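Side-chain contacts in peptide synthetase, module 7 (Actinoplanes teichomyceticus, PDB 4TX3), which probably acts as a condensation-like domain of a glycopeptide-antibiotic assembly line, thought to recruit the cytochrome P450 enzymes that cross-link the bound peptide: residues 305-310 with 340-345; 23-28 with 357-362; 203-208 with 346-351. One frame throughout, in Å; residues are numbered along the deposited sequence.

Contact 1: residues 305-310 with 340-345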
loop_
_atom_site.group_PDB
_atom_site.type_symbol
_atom_site.label_atom_id
_atom_site.label_comp_id
_atom_site.label_asym_id
_atom_site.label_seq_id
_atom_site.Cartn_x
_atom_site.Cartn_y
_atom_site.Cartn_z
ATOM N N ALA B 305 5.378 -11.324 12.123
ATOM C CA ALA B 305 6.136 -12.001 11.081
ATOM C C ALA B 305 6.505 -13.397 11.579
ATOM O O ALA B 305 6.833 -13.568 12.749
ATOM C CB ALA B 305 7.384 -11.185 10.674
ATOM N N ARG B 306 6.433 -14.390 10.697
ATOM C CA ARG B 306 6.526 -15.804 11.109
ATOM C C ARG B 306 7.635 -16.573 10.417
ATOM O O ARG B 306 7.650 -16.672 9.179
ATOM C CB ARG B 306 5.208 -16.491 10.817
ATOM C CG ARG B 306 4.585 -15.887 9.607
ATOM C CD ARG B 306 3.120 -16.106 9.540
ATOM N NE ARG B 306 2.655 -15.587 8.276
ATOM C CZ ARG B 306 1.807 -16.231 7.495
ATOM N NH1 ARG B 306 1.355 -17.426 7.869
ATOM N NH2 ARG B 306 1.441 -15.695 6.330
ATOM N N PRO B 307 8.570 -17.124 11.211
ATOM C CA PRO B 307 9.624 -18.003 10.692
ATOM C C PRO B 307 9.014 -19.217 10.010
ATOM O O PRO B 307 7.940 -19.676 10.389
ATOM C CB PRO B 307 10.408 -18.408 11.942
ATOM C CG PRO B 307 10.110 -17.332 12.940
ATOM C CD PRO B 307 8.684 -16.929 12.664
ATOM N N PHE B 308 9.707 -19.710 8.996
ATOM C CA PHE B 308 9.191 -20.721 8.090
ATOM C C PHE B 308 10.391 -21.506 7.532
ATOM O O PHE B 308 11.084 -21.044 6.611
ATOM C CB PHE B 308 8.374 -20.058 6.974
ATOM C CG PHE B 308 7.940 -21.003 5.883
ATOM C CD1 PHE B 308 7.226 -22.158 6.189
ATOM C CD2 PHE B 308 8.246 -20.737 4.551
ATOM C CE1 PHE B 308 6.819 -23.041 5.185
ATOM C CE2 PHE B 308 7.852 -21.610 3.534
ATOM C CZ PHE B 308 7.137 -22.772 3.855
ATOM N N PRO B 309 10.664 -22.681 8.123
ATOM C CA PRO B 309 11.805 -23.531 7.778
ATOM C C PRO B 309 11.450 -24.529 6.700
ATOM O O PRO B 309 10.410 -25.165 6.796
ATOM C CB PRO B 309 12.102 -24.246 9.090
ATOM C CG PRO B 309 10.739 -24.401 9.695
ATOM C CD PRO B 309 9.974 -23.163 9.327
ATOM N N VAL B 310 12.294 -24.661 5.685
ATOM C CA VAL B 310 12.058 -25.647 4.644
ATOM C C VAL B 310 13.267 -26.554 4.525
ATOM O O VAL B 310 14.406 -26.100 4.385
ATOM C CB VAL B 310 11.726 -24.988 3.292
ATOM C CG1 VAL B 310 11.689 -26.036 2.184
ATOM C CG2 VAL B 310 10.376 -24.263 3.393
ATOM N N VAL B 340 0.639 -23.473 13.110
ATOM C CA VAL B 340 1.576 -23.711 14.199
ATOM C C VAL B 340 2.617 -22.623 14.196
ATOM O O VAL B 340 3.260 -22.388 13.169
ATOM C CB VAL B 340 2.360 -25.034 14.104
ATOM C CG1 VAL B 340 2.824 -25.432 15.480
ATOM C CG2 VAL B 340 1.558 -26.108 13.517
ATOM N N PRO B 341 2.803 -21.960 15.340
ATOM C CA PRO B 341 3.927 -21.026 15.396
ATOM C C PRO B 341 5.224 -21.797 15.279
ATOM O O PRO B 341 5.348 -22.896 15.828
ATOM C CB PRO B 341 3.790 -20.366 16.776
ATOM C CG PRO B 341 2.418 -20.695 17.233
ATOM C CD PRO B 341 2.050 -22.003 16.598
ATOM N N PHE B 342 6.170 -21.228 14.546
ATOM C CA PHE B 342 7.509 -21.785 14.467
ATOM C C PHE B 342 8.128 -22.067 15.841
ATOM O O PHE B 342 8.841 -23.051 16.015
ATOM C CB PHE B 342 8.417 -20.836 13.695
ATOM C CG PHE B 342 9.866 -21.137 13.867
ATOM C CD1 PHE B 342 10.456 -22.173 13.150
ATOM C CD2 PHE B 342 10.640 -20.408 14.764
ATOM C CE1 PHE B 342 11.788 -22.473 13.312
ATOM C CE2 PHE B 342 11.968 -20.700 14.920
ATOM C CZ PHE B 342 12.549 -21.738 14.191
ATOM N N GLU B 343 7.859 -21.187 16.801
ATOM C CA GLU B 343 8.522 -21.209 18.101
ATOM C C GLU B 343 8.060 -22.402 18.941
ATOM O O GLU B 343 8.645 -22.734 19.972
ATOM C CB GLU B 343 8.263 -19.895 18.843
ATOM C CG GLU B 343 8.894 -18.656 18.186
ATOM C CD GLU B 343 8.142 -18.138 16.945
ATOM O OE1 GLU B 343 7.013 -18.603 16.673
ATOM O OE2 GLU B 343 8.680 -17.254 16.234
ATOM N N LYS B 344 7.007 -23.048 18.467
ATOM C CA LYS B 344 6.416 -24.187 19.137
ATOM C C LYS B 344 7.107 -25.471 18.679
ATOM O O LYS B 344 7.035 -26.513 19.338
ATOM C CB LYS B 344 4.917 -24.224 18.832
ATOM C CG LYS B 344 4.114 -25.066 19.755
ATOM C CD LYS B 344 4.005 -24.434 21.124
ATOM C CE LYS B 344 3.001 -25.222 21.980
ATOM N NZ LYS B 344 2.711 -26.589 21.429
ATOM N N ILE B 345 7.786 -25.371 17.539
ATOM C CA ILE B 345 8.379 -26.524 16.876
ATOM C C ILE B 345 9.594 -27.136 17.590
ATOM O O ILE B 345 9.726 -28.356 17.586
ATOM C CB ILE B 345 8.759 -26.167 15.442
ATOM C CG1 ILE B 345 7.498 -26.131 14.577
ATOM C CG2 ILE B 345 9.768 -27.162 14.876
ATOM C CD1 ILE B 345 7.727 -25.583 13.202
HETATM O O HOH W 1 5.618 -19.852 11.985
#
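Pro307 lays its CB over one face of the Phe342 ring, a CH-pi contact in which CB stands 3.8 Å from the ring centroid and 29° off the ring normal. The overlap falls toward the CB end of the ring, on CG and CD2: Pro307 CB is 3.4 Å from Phe342 CG, and the two side chains cross at about a right angle. With CG anti to the backbone N (chi1 165°), the Phe342 ring is swung toward strand 306-310. Two residues further along that strand, Pro309 CD reaches Phe342 CD1 obliquely at 4.0 Å. The carboxylate of Glu343 curls back through a bend at chi2 (77°), which brings OE2 in plane to the edge of the Phe342 ring and within 3.6 Å of Pro307 CD; the charge itself is paired with Arg22 of helix 21-28. Between the two backbones a water donates to Pro307 O at 2.8 Å and accepts from Phe342 N at 3.0 Å; the segments share no direct hydrogen bond. In sequence and position the segments probably correspond to motifs C5 and C6 of condensation domains, here packed against each other through prolines and one phenylalanine.

Contact 2: residues 23-28 with 357-362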
loop_
_atom_site.group_PDB
_atom_site.type_symbol
_atom_site.label_atom_id
_atom_site.label_comp_id
_atom_site.label_asym_id
_atom_site.label_seq_id
_atom_site.Cartn_x
_atom_site.Cartn_y
_atom_site.Cartn_z
ATOM N N GLN B 23 6.146 -14.257 21.278
ATOM C CA GLN B 23 6.451 -13.368 22.408
ATOM C C GLN B 23 7.135 -14.098 23.579
ATOM O O GLN B 23 8.115 -13.604 24.159
ATOM C CB GLN B 23 5.175 -12.699 22.923
ATOM C CG GLN B 23 4.532 -11.691 21.986
ATOM C CD GLN B 23 3.247 -11.113 22.573
ATOM O OE1 GLN B 23 2.361 -11.855 22.996
ATOM N NE2 GLN B 23 3.152 -9.786 22.616
ATOM N N LEU B 24 6.593 -15.263 23.934
ATOM C CA LEU B 24 7.135 -16.068 25.020
ATOM C C LEU B 24 8.594 -16.454 24.762
ATOM O O LEU B 24 9.396 -16.502 25.696
ATOM C CB LEU B 24 6.289 -17.324 25.227
ATOM C CG LEU B 24 6.712 -18.257 26.369
ATOM C CD1 LEU B 24 6.674 -17.528 27.684
ATOM C CD2 LEU B 24 5.831 -19.510 26.407
ATOM N N ARG B 25 8.946 -16.718 23.504
ATOM C CA ARG B 25 10.336 -17.027 23.200
ATOM C C ARG B 25 11.194 -15.779 23.340
ATOM O O ARG B 25 12.279 -15.826 23.913
ATOM C CB ARG B 25 10.500 -17.607 21.804
ATOM C CG ARG B 25 11.956 -17.967 21.513
ATOM C CD ARG B 25 12.115 -18.756 20.229
ATOM N NE ARG B 25 13.469 -18.602 19.727
ATOM C CZ ARG B 25 14.464 -19.432 20.016
ATOM N NH1 ARG B 25 14.242 -20.497 20.795
ATOM N NH2 ARG B 25 15.676 -19.195 19.512
ATOM N N ALA B 26 10.700 -14.663 22.817
ATOM C CA ALA B 26 11.372 -13.387 23.005
ATOM C C ALA B 26 11.577 -13.111 24.495
ATOM O O ALA B 26 12.675 -12.759 24.916
ATOM C CB ALA B 26 10.577 -12.257 22.348
ATOM N N TRP B 27 10.526 -13.304 25.290
ATOM C CA TRP B 27 10.575 -13.014 26.717
ATOM C C TRP B 27 11.604 -13.894 27.423
ATOM O O TRP B 27 12.438 -13.401 28.181
ATOM C CB TRP B 27 9.192 -13.206 27.334
ATOM C CG TRP B 27 9.001 -12.663 28.733
ATOM C CD1 TRP B 27 8.554 -11.427 29.070
ATOM C CD2 TRP B 27 9.208 -13.361 29.963
ATOM N NE1 TRP B 27 8.482 -11.299 30.433
ATOM C CE2 TRP B 27 8.879 -12.474 31.007
ATOM C CE3 TRP B 27 9.646 -14.652 30.285
ATOM C CZ2 TRP B 27 8.969 -12.830 32.348
ATOM C CZ3 TRP B 27 9.736 -15.010 31.618
ATOM C CH2 TRP B 27 9.402 -14.102 32.635
ATOM N N LEU B 28 11.547 -15.194 27.162
ATOM C CA LEU B 28 12.474 -16.131 27.780
ATOM C C LEU B 28 13.936 -15.862 27.429
ATOM O O LEU B 28 14.814 -16.005 28.274
ATOM C CB LEU B 28 12.107 -17.556 27.387
ATOM C CG LEU B 28 10.840 -17.983 28.107
ATOM C CD1 LEU B 28 10.193 -19.125 27.394
ATOM C CD2 LEU B 28 11.174 -18.348 29.531
ATOM N N ARG B 357 22.474 -20.623 19.806
ATOM C CA ARG B 357 22.117 -21.070 18.474
ATOM C C ARG B 357 20.638 -20.872 18.189
ATOM O O ARG B 357 19.799 -21.045 19.076
ATOM C CB ARG B 357 22.494 -22.544 18.320
ATOM C CG ARG B 357 21.799 -23.267 17.196
ATOM C CD ARG B 357 22.007 -24.756 17.283
ATOM N NE ARG B 357 23.398 -25.058 17.576
ATOM C CZ ARG B 357 23.802 -25.762 18.628
ATOM N NH1 ARG B 357 22.903 -26.238 19.483
ATOM N NH2 ARG B 357 25.101 -25.988 18.820
ATOM N N HIS B 358 20.320 -20.491 16.955
ATOM C CA HIS B 358 18.935 -20.504 16.498
ATOM C C HIS B 358 18.520 -21.945 16.175
ATOM O O HIS B 358 19.215 -22.641 15.434
ATOM C CB HIS B 358 18.758 -19.597 15.278
ATOM C CG HIS B 358 17.328 -19.302 14.945
ATOM N ND1 HIS B 358 16.659 -19.924 13.914
ATOM C CD2 HIS B 358 16.440 -18.450 15.508
ATOM C CE1 HIS B 358 15.417 -19.475 13.860
ATOM N NE2 HIS B 358 15.261 -18.581 14.819
ATOM N N PRO B 359 17.387 -22.399 16.737
ATOM C CA PRO B 359 16.883 -23.765 16.548
ATOM C C PRO B 359 16.377 -24.040 15.119
ATOM O O PRO B 359 15.985 -23.090 14.429
ATOM C CB PRO B 359 15.735 -23.839 17.553
ATOM C CG PRO B 359 15.256 -22.436 17.645
ATOM C CD PRO B 359 16.472 -21.592 17.563
ATOM N N VAL B 360 16.388 -25.312 14.704
ATOM C CA VAL B 360 15.918 -25.758 13.386
ATOM C C VAL B 360 16.752 -25.232 12.214
ATOM O O VAL B 360 17.204 -26.020 11.392
ATOM C CB VAL B 360 14.447 -25.365 13.122
ATOM C CG1 VAL B 360 13.949 -26.009 11.819
ATOM C CG2 VAL B 360 13.568 -25.758 14.282
ATOM N N TYR B 361 16.933 -23.915 12.102
ATOM C CA TYR B 361 17.807 -23.395 11.051
ATOM C C TYR B 361 18.684 -22.244 11.510
ATOM O O TYR B 361 18.328 -21.488 12.409
ATOM C CB TYR B 361 17.000 -22.968 9.812
ATOM C CG TYR B 361 16.088 -21.779 9.999
ATOM C CD1 TYR B 361 14.795 -21.937 10.491
ATOM C CD2 TYR B 361 16.511 -20.493 9.654
ATOM C CE1 TYR B 361 13.957 -20.847 10.650
ATOM C CE2 TYR B 361 15.685 -19.395 9.810
ATOM C CZ TYR B 361 14.407 -19.578 10.307
ATOM O OH TYR B 361 13.577 -18.483 10.457
ATOM N N GLN B 362 19.842 -22.128 10.867
ATOM C CA GLN B 362 20.844 -21.142 11.222
ATOM C C GLN B 362 21.169 -20.250 10.013
ATOM O O GLN B 362 21.899 -19.251 10.130
ATOM C CB GLN B 362 22.105 -21.839 11.752
ATOM C CG GLN B 362 21.891 -22.667 13.021
ATOM C CD GLN B 362 21.215 -24.002 12.754
ATOM O OE1 GLN B 362 21.577 -24.712 11.822
ATOM N NE2 GLN B 362 20.218 -24.343 13.566
#
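One face of the Arg25 guanidinium is covered by Pro359, whose CG lies over it, while CD2 of the His358 imidazole approaches the same group obliquely, 4.1 Å from Arg25 NH2. The imidazole in turn carries Pro359 CD on one face, 3.5 Å above its plane and offset toward the rim, and has the carbonyl carbon of Tyr361 in plane at its edge. The Tyr361 ring receives His358 CE1 on one face, 3.7 Å above the plane and again near the rim. Arg25 and Pro359 come from opposite directions. Arg25 leaves helix 21-28 fully stretched, chi1 at -178° and the chain extended from CG to NE, from a CA that is 11.4 Å from the CA of His358; its NH2 closes to 3.2 Å from Pro359 CD without any hydrogen bond across the contact. The receiving loop is held by its own bonds. His358 ND1 donates to Tyr361 O at 2.7 Å, nearly in the ring plane, which fixes the turn of the imidazole; Gln362 NE2 gives an almost straight bond (169°) to His358 O. Between Pro359 and Tyr361, Val360 at positive phi is the centre of a classic gamma turn closed by Tyr361 N to Pro359 O. The His358 ring also meets that of Phe342, from the 340-345 segment, with nearly parallel planes. The loop probably matches the C7 motif of condensation domains and helix 21-28 the C1 motif, so that the arginine reaches between the two lobes of the V-shaped acyltransferase fold.

Contact 3: residues 203-208 with 346-351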
loop_
_atom_site.group_PDB
_atom_site.type_symbol
_atom_site.label_atom_id
_atom_site.label_comp_id
_atom_site.label_asym_id
_atom_site.label_seq_id
_atom_site.Cartn_x
_atom_site.Cartn_y
_atom_site.Cartn_z
ATOM N N ASP B 203 -3.109 -32.033 13.068
ATOM C CA ASP B 203 -2.708 -32.302 11.697
ATOM C C ASP B 203 -1.394 -31.594 11.339
ATOM O O ASP B 203 -0.569 -32.130 10.590
ATOM C CB ASP B 203 -3.806 -31.867 10.735
ATOM C CG ASP B 203 -3.477 -32.196 9.298
ATOM O OD1 ASP B 203 -3.117 -33.361 9.040
ATOM O OD2 ASP B 203 -3.548 -31.296 8.431
ATOM N N GLN B 204 -1.192 -30.398 11.882
ATOM C CA GLN B 204 -0.011 -29.609 11.517
ATOM C C GLN B 204 1.194 -30.010 12.369
ATOM O O GLN B 204 2.331 -29.990 11.895
ATOM C CB GLN B 204 -0.304 -28.093 11.621
ATOM C CG GLN B 204 -1.239 -27.587 10.526
ATOM C CD GLN B 204 -1.489 -26.083 10.550
ATOM O OE1 GLN B 204 -0.801 -25.329 11.234
ATOM N NE2 GLN B 204 -2.475 -25.642 9.780
ATOM N N ILE B 205 0.949 -30.410 13.610
ATOM C CA ILE B 205 2.034 -30.902 14.460
ATOM C C ILE B 205 2.611 -32.175 13.850
ATOM O O ILE B 205 3.816 -32.388 13.849
ATOM C CB ILE B 205 1.552 -31.154 15.909
ATOM C CG1 ILE B 205 1.518 -29.838 16.687
ATOM C CG2 ILE B 205 2.434 -32.158 16.626
ATOM C CD1 ILE B 205 0.726 -29.916 17.975
ATOM N N THR B 206 1.737 -33.005 13.305
ATOM C CA THR B 206 2.148 -34.245 12.672
ATOM C C THR B 206 2.991 -33.970 11.437
ATOM O O THR B 206 4.028 -34.613 11.222
ATOM C CB THR B 206 0.917 -35.089 12.308
ATOM O OG1 THR B 206 0.292 -35.526 13.519
ATOM C CG2 THR B 206 1.289 -36.291 11.445
ATOM N N PHE B 207 2.560 -32.997 10.640
ATOM C CA PHE B 207 3.339 -32.596 9.479
ATOM C C PHE B 207 4.780 -32.210 9.821
ATOM O O PHE B 207 5.715 -32.676 9.177
ATOM C CB PHE B 207 2.702 -31.419 8.742
ATOM C CG PHE B 207 3.580 -30.886 7.655
ATOM C CD1 PHE B 207 3.620 -31.512 6.429
ATOM C CD2 PHE B 207 4.416 -29.800 7.881
ATOM C CE1 PHE B 207 4.462 -31.059 5.442
ATOM C CE2 PHE B 207 5.257 -29.342 6.890
ATOM C CZ PHE B 207 5.279 -29.968 5.668
ATOM N N TRP B 208 4.964 -31.347 10.808
ATOM C CA TRP B 208 6.293 -30.822 11.064
ATOM C C TRP B 208 7.198 -31.835 11.741
ATOM O O TRP B 208 8.398 -31.884 11.436
ATOM C CB TRP B 208 6.223 -29.529 11.894
ATOM C CG TRP B 208 5.757 -28.378 11.063
ATOM C CD1 TRP B 208 4.533 -27.776 11.103
ATOM C CD2 TRP B 208 6.489 -27.726 10.017
ATOM N NE1 TRP B 208 4.462 -26.777 10.160
ATOM C CE2 TRP B 208 5.649 -26.722 9.483
ATOM C CE3 TRP B 208 7.773 -27.884 9.492
ATOM C CZ2 TRP B 208 6.051 -25.884 8.446
ATOM C CZ3 TRP B 208 8.173 -27.049 8.454
ATOM C CH2 TRP B 208 7.316 -26.062 7.945
ATOM N N PRO B 346 10.479 -26.314 18.204
ATOM C CA PRO B 346 11.533 -26.966 19.009
ATOM C C PRO B 346 11.013 -27.994 20.032
ATOM O O PRO B 346 11.575 -29.077 20.076
ATOM C CB PRO B 346 12.213 -25.782 19.703
ATOM C CG PRO B 346 12.121 -24.687 18.656
ATOM C CD PRO B 346 10.753 -24.873 18.019
ATOM N N GLU B 347 9.974 -27.669 20.801
ATOM C CA GLU B 347 9.269 -28.646 21.651
ATOM C C GLU B 347 8.838 -29.909 20.929
ATOM O O GLU B 347 9.159 -31.009 21.356
ATOM C CB GLU B 347 8.003 -28.043 22.249
ATOM C CG GLU B 347 8.204 -26.992 23.282
ATOM C CD GLU B 347 6.990 -26.091 23.376
ATOM O OE1 GLU B 347 5.861 -26.612 23.205
ATOM O OE2 GLU B 347 7.170 -24.864 23.588
ATOM N N LEU B 348 8.063 -29.734 19.861
ATOM C CA LEU B 348 7.526 -30.850 19.086
ATOM C C LEU B 348 8.608 -31.805 18.627
ATOM O O LEU B 348 8.350 -32.979 18.395
ATOM C CB LEU B 348 6.769 -30.338 17.862
ATOM C CG LEU B 348 5.760 -29.226 18.112
ATOM C CD1 LEU B 348 5.199 -28.756 16.795
ATOM C CD2 LEU B 348 4.645 -29.707 19.029
ATOM N N LEU B 349 9.816 -31.287 18.464
ATOM C CA LEU B 349 10.915 -32.097 17.981
ATOM C C LEU B 349 11.771 -32.608 19.126
ATOM O O LEU B 349 12.811 -33.220 18.885
ATOM C CB LEU B 349 11.777 -31.295 17.021
ATOM C CG LEU B 349 11.174 -30.981 15.666
ATOM C CD1 LEU B 349 12.179 -30.125 14.875
ATOM C CD2 LEU B 349 10.803 -32.280 14.921
ATOM N N ALA B 350 11.320 -32.352 20.357
ATOM C CA ALA B 350 12.070 -32.669 21.583
ATOM C C ALA B 350 13.519 -32.242 21.444
ATOM O O ALA B 350 14.430 -32.988 21.779
ATOM C CB ALA B 350 11.990 -34.159 21.921
ATOM N N LEU B 351 13.715 -31.038 20.928
ATOM C CA LEU B 351 15.044 -30.511 20.686
ATOM C C LEU B 351 15.598 -29.859 21.955
ATOM O O LEU B 351 14.942 -29.004 22.557
ATOM C CB LEU B 351 15.001 -29.501 19.546
ATOM C CG LEU B 351 16.357 -29.133 18.972
ATOM C CD1 LEU B 351 16.742 -30.202 17.970
ATOM C CD2 LEU B 351 16.351 -27.726 18.351
#
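Ile205 forks at CB, and each of its outer carbons finds Leu348. CG1, beside the backbone N at chi1 -81°, sits against both methyls of the leucine, 3.8 Å from Leu348 CD1 and 3.9 Å from Leu348 CD2. The other branch, CG2, meets Leu348 CD2 more loosely at 4.1 Å, and at the tip Ile205 CD1 lies at the same separation from that methyl. The two side chains cross at about a right angle, so the forked end of the leucine is set against the flank of the isoleucine. About a turn beyond Ile205, Trp208 O has Leu349 CD2 within 4.3 Å, whereas the Trp208 indole leads away from the segment 346-351: it has Phe207 CE2 over one face and gives its NE1 hydrogen to His337 O. The short helix that bears Leu348 ends in a Schellman motif, with Leu351 N bonded to Pro346 O, Ala350 N to Glu347 O, and Ala350 at positive phi as the C-prime residue. Because both Leu348 methyls rest on the branched side chain, an alanine in place of Ile205 would probably open a gap beside them and set the leucine end free to turn. With no hydrogen bond or ion pair across it, the contact depends on van der Waals fit and the removal of apolar surface from water.

In the fold
From the N terminus, helix 21-28 opens the widest loop, which contact 2 closes more than 300 residues later. Within it, helix 200-211 begins the loop of contact 3, and inside that strand 306-313 begins the loop of contact 1. The partners return in reverse order, 340-345, then 346-351, then 357-362, so the three contacts nest without crossing. Trp208 of contact 3 packs on Phe308 and Pro309 of contact 1, while Pro309 also abuts Val360 of contact 2 and Pro346 abuts Pro359. One continuous run, 340-362, thus gathers two helices and a strand, with contact 2 reaching across from the C-terminal lobe to the N-terminal one.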